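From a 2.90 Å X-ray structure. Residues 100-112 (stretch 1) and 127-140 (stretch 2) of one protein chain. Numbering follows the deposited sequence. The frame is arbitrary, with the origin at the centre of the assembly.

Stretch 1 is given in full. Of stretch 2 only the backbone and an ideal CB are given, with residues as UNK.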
# COMPACT_ATOMS: atom_id res chain seq x y z
N LEU A 100 4.28 11.18 -6.73
CA LEU A 100 3.87 12.58 -6.70
C LEU A 100 2.38 12.70 -6.72
O LEU A 100 1.79 13.45 -5.92
CB LEU A 100 4.40 13.32 -7.90
CG LEU A 100 5.88 13.62 -7.88
CD1 LEU A 100 6.22 14.39 -9.16
CD2 LEU A 100 6.22 14.38 -6.60
N ALA A 101 1.74 11.96 -7.63
CA ALA A 101 0.29 12.01 -7.63
C ALA A 101 -0.25 11.51 -6.29
O ALA A 101 -1.14 12.13 -5.74
CB ALA A 101 -0.29 11.19 -8.78
N GLU A 102 0.31 10.46 -5.72
CA GLU A 102 -0.32 9.95 -4.50
C GLU A 102 -0.11 10.92 -3.35
O GLU A 102 -0.91 11.02 -2.45
CB GLU A 102 0.20 8.56 -4.11
CG GLU A 102 0.18 7.48 -5.14
CD GLU A 102 0.24 6.09 -4.47
OE1 GLU A 102 -0.15 6.00 -3.28
OE2 GLU A 102 0.69 5.10 -5.09
N ARG A 103 1.01 11.63 -3.39
CA ARG A 103 1.31 12.61 -2.38
C ARG A 103 0.33 13.78 -2.41
O ARG A 103 -0.14 14.25 -1.37
CB ARG A 103 2.73 13.15 -2.55
CG ARG A 103 2.96 14.24 -1.59
CD ARG A 103 4.36 14.72 -1.56
NE ARG A 103 4.57 15.61 -2.68
CZ ARG A 103 5.72 16.22 -2.92
NH1 ARG A 103 6.73 16.04 -2.07
NH2 ARG A 103 5.84 17.00 -3.99
N ASP A 104 0.05 14.26 -3.63
CA ASP A 104 -0.85 15.39 -3.82
C ASP A 104 -2.30 14.94 -4.07
O ASP A 104 -3.12 15.70 -4.62
CB ASP A 104 -0.34 16.26 -4.97
CG ASP A 104 1.04 16.85 -4.67
OD1 ASP A 104 1.69 16.44 -3.68
OD2 ASP A 104 1.50 17.69 -5.47
N GLY A 105 -2.61 13.71 -3.67
CA GLY A 105 -3.91 13.12 -3.97
C GLY A 105 -4.51 13.44 -5.34
O GLY A 105 -5.70 13.70 -5.45
N LEU A 106 -3.70 13.44 -6.39
CA LEU A 106 -4.22 13.77 -7.70
C LEU A 106 -5.12 12.63 -8.12
O LEU A 106 -4.92 11.51 -7.67
CB LEU A 106 -3.10 14.01 -8.72
CG LEU A 106 -2.07 15.12 -8.46
CD1 LEU A 106 -1.38 15.52 -9.78
CD2 LEU A 106 -2.72 16.35 -7.83
N SER A 107 -6.16 12.93 -8.88
CA SER A 107 -7.11 11.91 -9.34
C SER A 107 -6.47 10.98 -10.35
O SER A 107 -6.77 9.80 -10.37
CB SER A 107 -8.34 12.57 -9.95
OG SER A 107 -7.96 13.55 -10.91
N ILE A 108 -5.61 11.53 -11.21
CA ILE A 108 -4.93 10.77 -12.25
C ILE A 108 -3.42 10.96 -12.17
O ILE A 108 -2.94 12.05 -11.85
CB ILE A 108 -5.44 11.15 -13.66
CG1 ILE A 108 -5.02 10.10 -14.68
CG2 ILE A 108 -4.90 12.50 -14.10
CD1 ILE A 108 -5.62 10.32 -16.04
N VAL A 109 -2.67 9.89 -12.40
CA VAL A 109 -1.21 9.96 -12.48
C VAL A 109 -0.78 10.64 -13.79
O VAL A 109 -1.39 10.43 -14.84
CB VAL A 109 -0.57 8.55 -12.35
CG1 VAL A 109 -0.63 7.81 -13.67
CG2 VAL A 109 0.85 8.63 -11.87
N THR A 110 0.22 11.51 -13.70
CA THR A 110 0.74 12.19 -14.89
C THR A 110 2.26 12.06 -14.99
O THR A 110 3.00 12.56 -14.13
CB THR A 110 0.34 13.68 -14.87
OG1 THR A 110 -1.08 13.75 -14.93
CG2 THR A 110 0.96 14.47 -16.04
N PHE A 111 2.71 11.39 -16.05
CA PHE A 111 4.12 11.01 -16.19
C PHE A 111 5.02 12.04 -16.87
O PHE A 111 4.57 12.85 -17.68
CB PHE A 111 4.20 9.73 -16.98
CG PHE A 111 3.62 8.53 -16.27
CD1 PHE A 111 4.33 7.90 -15.26
CD2 PHE A 111 2.37 8.05 -16.62
CE1 PHE A 111 3.79 6.79 -14.60
CE2 PHE A 111 1.83 6.95 -15.98
CZ PHE A 111 2.54 6.31 -14.96
N SER A 112 6.31 11.96 -16.57
CA SER A 112 7.30 12.91 -17.07
C SER A 112 7.30 12.94 -18.58
O SER A 112 7.14 11.92 -19.23
CB SER A 112 8.69 12.54 -16.54
OG SER A 112 9.64 13.56 -16.76
N UNK A 127 6.15 -0.34 -18.03
CA UNK A 127 6.27 0.16 -16.67
C UNK A 127 5.23 1.23 -16.42
O UNK A 127 4.72 1.36 -15.33
CB UNK A 127 7.68 0.71 -16.41
N UNK A 128 4.88 1.98 -17.46
CA UNK A 128 3.85 2.97 -17.30
C UNK A 128 2.55 2.25 -17.00
O UNK A 128 1.77 2.65 -16.14
CB UNK A 128 3.73 3.85 -18.54
N UNK A 129 2.31 1.16 -17.72
CA UNK A 129 1.09 0.42 -17.50
C UNK A 129 1.04 -0.08 -16.07
O UNK A 129 0.02 0.08 -15.39
CB UNK A 129 0.98 -0.74 -18.49
N UNK A 130 2.14 -0.64 -15.59
CA UNK A 130 2.20 -1.21 -14.24
C UNK A 130 2.01 -0.14 -13.17
O UNK A 130 1.35 -0.37 -12.18
CB UNK A 130 3.54 -1.93 -14.03
N UNK A 131 2.65 1.01 -13.37
CA UNK A 131 2.58 2.09 -12.40
C UNK A 131 1.16 2.64 -12.37
O UNK A 131 0.63 2.92 -11.30
CB UNK A 131 3.59 3.19 -12.73
N UNK A 132 0.55 2.79 -13.53
CA UNK A 132 -0.83 3.25 -13.57
C UNK A 132 -1.75 2.26 -12.85
O UNK A 132 -2.68 2.66 -12.13
CB UNK A 132 -1.28 3.45 -15.02
N UNK A 133 -1.48 0.98 -13.05
CA UNK A 133 -2.22 -0.08 -12.39
C UNK A 133 -2.07 0.11 -10.88
O UNK A 133 -3.02 0.45 -10.18
CB UNK A 133 -1.73 -1.46 -12.83
N UNK A 134 -0.84 0.03 -10.42
CA UNK A 134 -0.52 0.10 -9.00
C UNK A 134 -1.12 1.35 -8.37
O UNK A 134 -1.58 1.32 -7.22
CB UNK A 134 1.00 0.08 -8.79
N UNK A 135 -1.18 2.44 -9.14
CA UNK A 135 -1.83 3.65 -8.64
C UNK A 135 -3.33 3.42 -8.45
O UNK A 135 -3.84 3.58 -7.35
CB UNK A 135 -1.59 4.82 -9.60
N UNK A 136 -3.98 2.93 -9.50
CA UNK A 136 -5.43 2.69 -9.48
C UNK A 136 -5.80 1.86 -8.28
O UNK A 136 -6.80 2.13 -7.59
CB UNK A 136 -5.89 2.00 -10.76
N UNK A 137 -4.97 0.85 -8.03
CA UNK A 137 -5.24 -0.03 -6.92
C UNK A 137 -5.13 0.76 -5.65
O UNK A 137 -6.11 0.88 -4.94
CB UNK A 137 -4.29 -1.23 -6.91
N UNK A 138 -3.99 1.42 -5.43
CA UNK A 138 -3.75 2.06 -4.13
C UNK A 138 -4.77 3.15 -3.77
O UNK A 138 -5.20 3.25 -2.60
CB UNK A 138 -2.35 2.67 -4.12
N UNK A 139 -5.12 3.97 -4.75
CA UNK A 139 -6.09 5.02 -4.52
C UNK A 139 -7.38 4.33 -4.15
O UNK A 139 -8.10 4.77 -3.23
CB UNK A 139 -6.26 5.93 -5.74
N UNK A 140 -7.67 3.23 -4.86
CA UNK A 140 -8.89 2.47 -4.56
C UNK A 140 -8.93 1.92 -3.14
O UNK A 140 -9.94 2.02 -2.47
CB UNK A 140 -9.03 1.31 -5.55

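Stretch 2 is helical throughout, so every position must tolerate helical phi and psi, and the direction of each CA-to-CB bond decides what it meets. Position 127 points sideways with nothing of stretch 1 near its CB; stretch 1 sets no demand, and Ile-127 makes no contact.

Position 128 also points sideways, but its CB lies 4.4 Å from Phe-111 CE2. A branched or long apolar side chain would suit the ring. It is Ile-128, whose CG2 packs 3.5 Å from Phe-111 CE2. Positions 129 and 130 meet nothing: one points away, the other is out of reach. They are Ala-129 and Leu-130.

Position 131 points toward stretch 1, its CB 4.0 Å from Phe-111 CZ. Alanine, or a longer chain able to bend aside, would fit. Gln-131 takes the second course: its CB meets the ring edge, while its end leads away.

At position 132 the ideal CB is 4.6 Å from Val-109 CG1 and 4.8 Å from Phe-111 CZ, leaving room for something small, such as alanine, serine, threonine or valine. Thr-132 fills it, with OG1 at the edge of the Phe-111 ring, 3.5 Å from CE2. That hydroxyl donates to Ile-128 O (2.8 Å from OG1), satisfying its polarity within the helix. Position 133 is out of reach and 134 points sideways; Gln-133 and Leu-134 leave stretch 1 essentially alone.

Position 135 points into the hollow bounded by Ala-101, Glu-102, Leu-106 and Val-109. A large side chain is wanted, aromatic or perhaps a long aliphatic one. Phe-135 (chi1 t) answers with the largest covered area of either stretch. Val-109 CB lies over one ring face, 4.3 Å from CD2, while Leu-106 O approaches the edge, 3.4 Å from CZ. Ala-101 CB adds an apolar contact, 4.0 Å from CE1.

Positions 136 and 137 are free of stretch 1: Ala-136 points away and Ser-137 is out of reach.

Position 138 points toward a carboxylate, its CB 4.0 Å from Glu-102 OE2, so a lysine, arginine or neutral donor would suit. Arg-138 forms a salt bridge with Glu-102, but the modelled 2.2 Å between its NH1 and Glu-102 OE1 is too short to trust in detail.

Position 139 points toward stretch 1 with its CB well short of it. The loop beyond offers the carbonyls of Gly-105 and Leu-106, which favours a long donor, arginine or lysine. Arg-139 reaches across, NH2 lying 2.5 Å from Leu-106 O. Position 140 is out of reach, and Gln-140 finds its partner elsewhere in the structure.

Stretch 2, residues 127-140: IIALQTQLFASRRQ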
# COMPACT_ATOMS: atom_id res chain seq x y z
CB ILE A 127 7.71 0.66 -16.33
CG1 ILE A 127 7.87 0.72 -14.82
CG2 ILE A 127 8.05 1.98 -16.95
CD1 ILE A 127 7.60 -0.62 -14.17
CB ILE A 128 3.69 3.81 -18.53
CG1 ILE A 128 4.90 4.71 -18.71
CG2 ILE A 128 2.38 4.59 -18.45
CD1 ILE A 128 5.03 5.22 -20.12
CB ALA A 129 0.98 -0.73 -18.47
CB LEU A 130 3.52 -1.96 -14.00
CG LEU A 130 3.50 -3.05 -12.91
CD1 LEU A 130 4.56 -4.12 -13.11
CD2 LEU A 130 3.70 -2.40 -11.57
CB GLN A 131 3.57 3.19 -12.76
CG GLN A 131 4.96 2.91 -12.23
CD GLN A 131 5.00 2.46 -10.79
OE1 GLN A 131 4.44 3.12 -9.90
NE2 GLN A 131 5.69 1.37 -10.53
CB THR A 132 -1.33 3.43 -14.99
OG1 THR A 132 -0.46 4.33 -15.69
CG2 THR A 132 -2.70 4.02 -14.95
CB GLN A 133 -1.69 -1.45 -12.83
CG GLN A 133 -2.70 -2.57 -13.09
CD GLN A 133 -2.17 -3.69 -14.03
OE1 GLN A 133 -0.96 -3.87 -14.19
NE2 GLN A 133 -3.08 -4.45 -14.61
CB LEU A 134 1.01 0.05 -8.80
CG LEU A 134 1.60 0.12 -7.39
CD1 LEU A 134 0.85 -0.70 -6.31
CD2 LEU A 134 3.02 -0.33 -7.44
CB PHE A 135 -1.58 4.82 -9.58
CG PHE A 135 -2.29 6.08 -9.19
CD1 PHE A 135 -1.82 6.85 -8.14
CD2 PHE A 135 -3.40 6.51 -9.88
CE1 PHE A 135 -2.46 8.04 -7.78
CE2 PHE A 135 -4.04 7.69 -9.54
CZ PHE A 135 -3.57 8.45 -8.49
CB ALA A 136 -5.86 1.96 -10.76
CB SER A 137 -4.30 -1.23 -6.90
OG SER A 137 -4.50 -2.03 -8.06
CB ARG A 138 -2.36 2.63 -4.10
CG ARG A 138 -1.29 1.58 -4.01
CD ARG A 138 0.00 2.33 -3.88
NE ARG A 138 0.56 2.14 -2.55
CZ ARG A 138 1.07 3.14 -1.84
NH1 ARG A 138 1.04 4.36 -2.36
NH2 ARG A 138 1.57 2.92 -0.63
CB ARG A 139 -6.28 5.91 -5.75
CG ARG A 139 -7.72 6.37 -5.97
CD ARG A 139 -8.17 7.47 -5.00
NE ARG A 139 -7.37 8.68 -5.12
CZ ARG A 139 -7.40 9.51 -6.17
NH1 ARG A 139 -8.17 9.26 -7.23
NH2 ARG A 139 -6.62 10.59 -6.16
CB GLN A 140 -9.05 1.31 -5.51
CG GLN A 140 -10.32 0.60 -5.30
CD GLN A 140 -11.47 1.55 -5.18
OE1 GLN A 140 -11.97 1.80 -4.09
NE2 GLN A 140 -11.90 2.10 -6.33
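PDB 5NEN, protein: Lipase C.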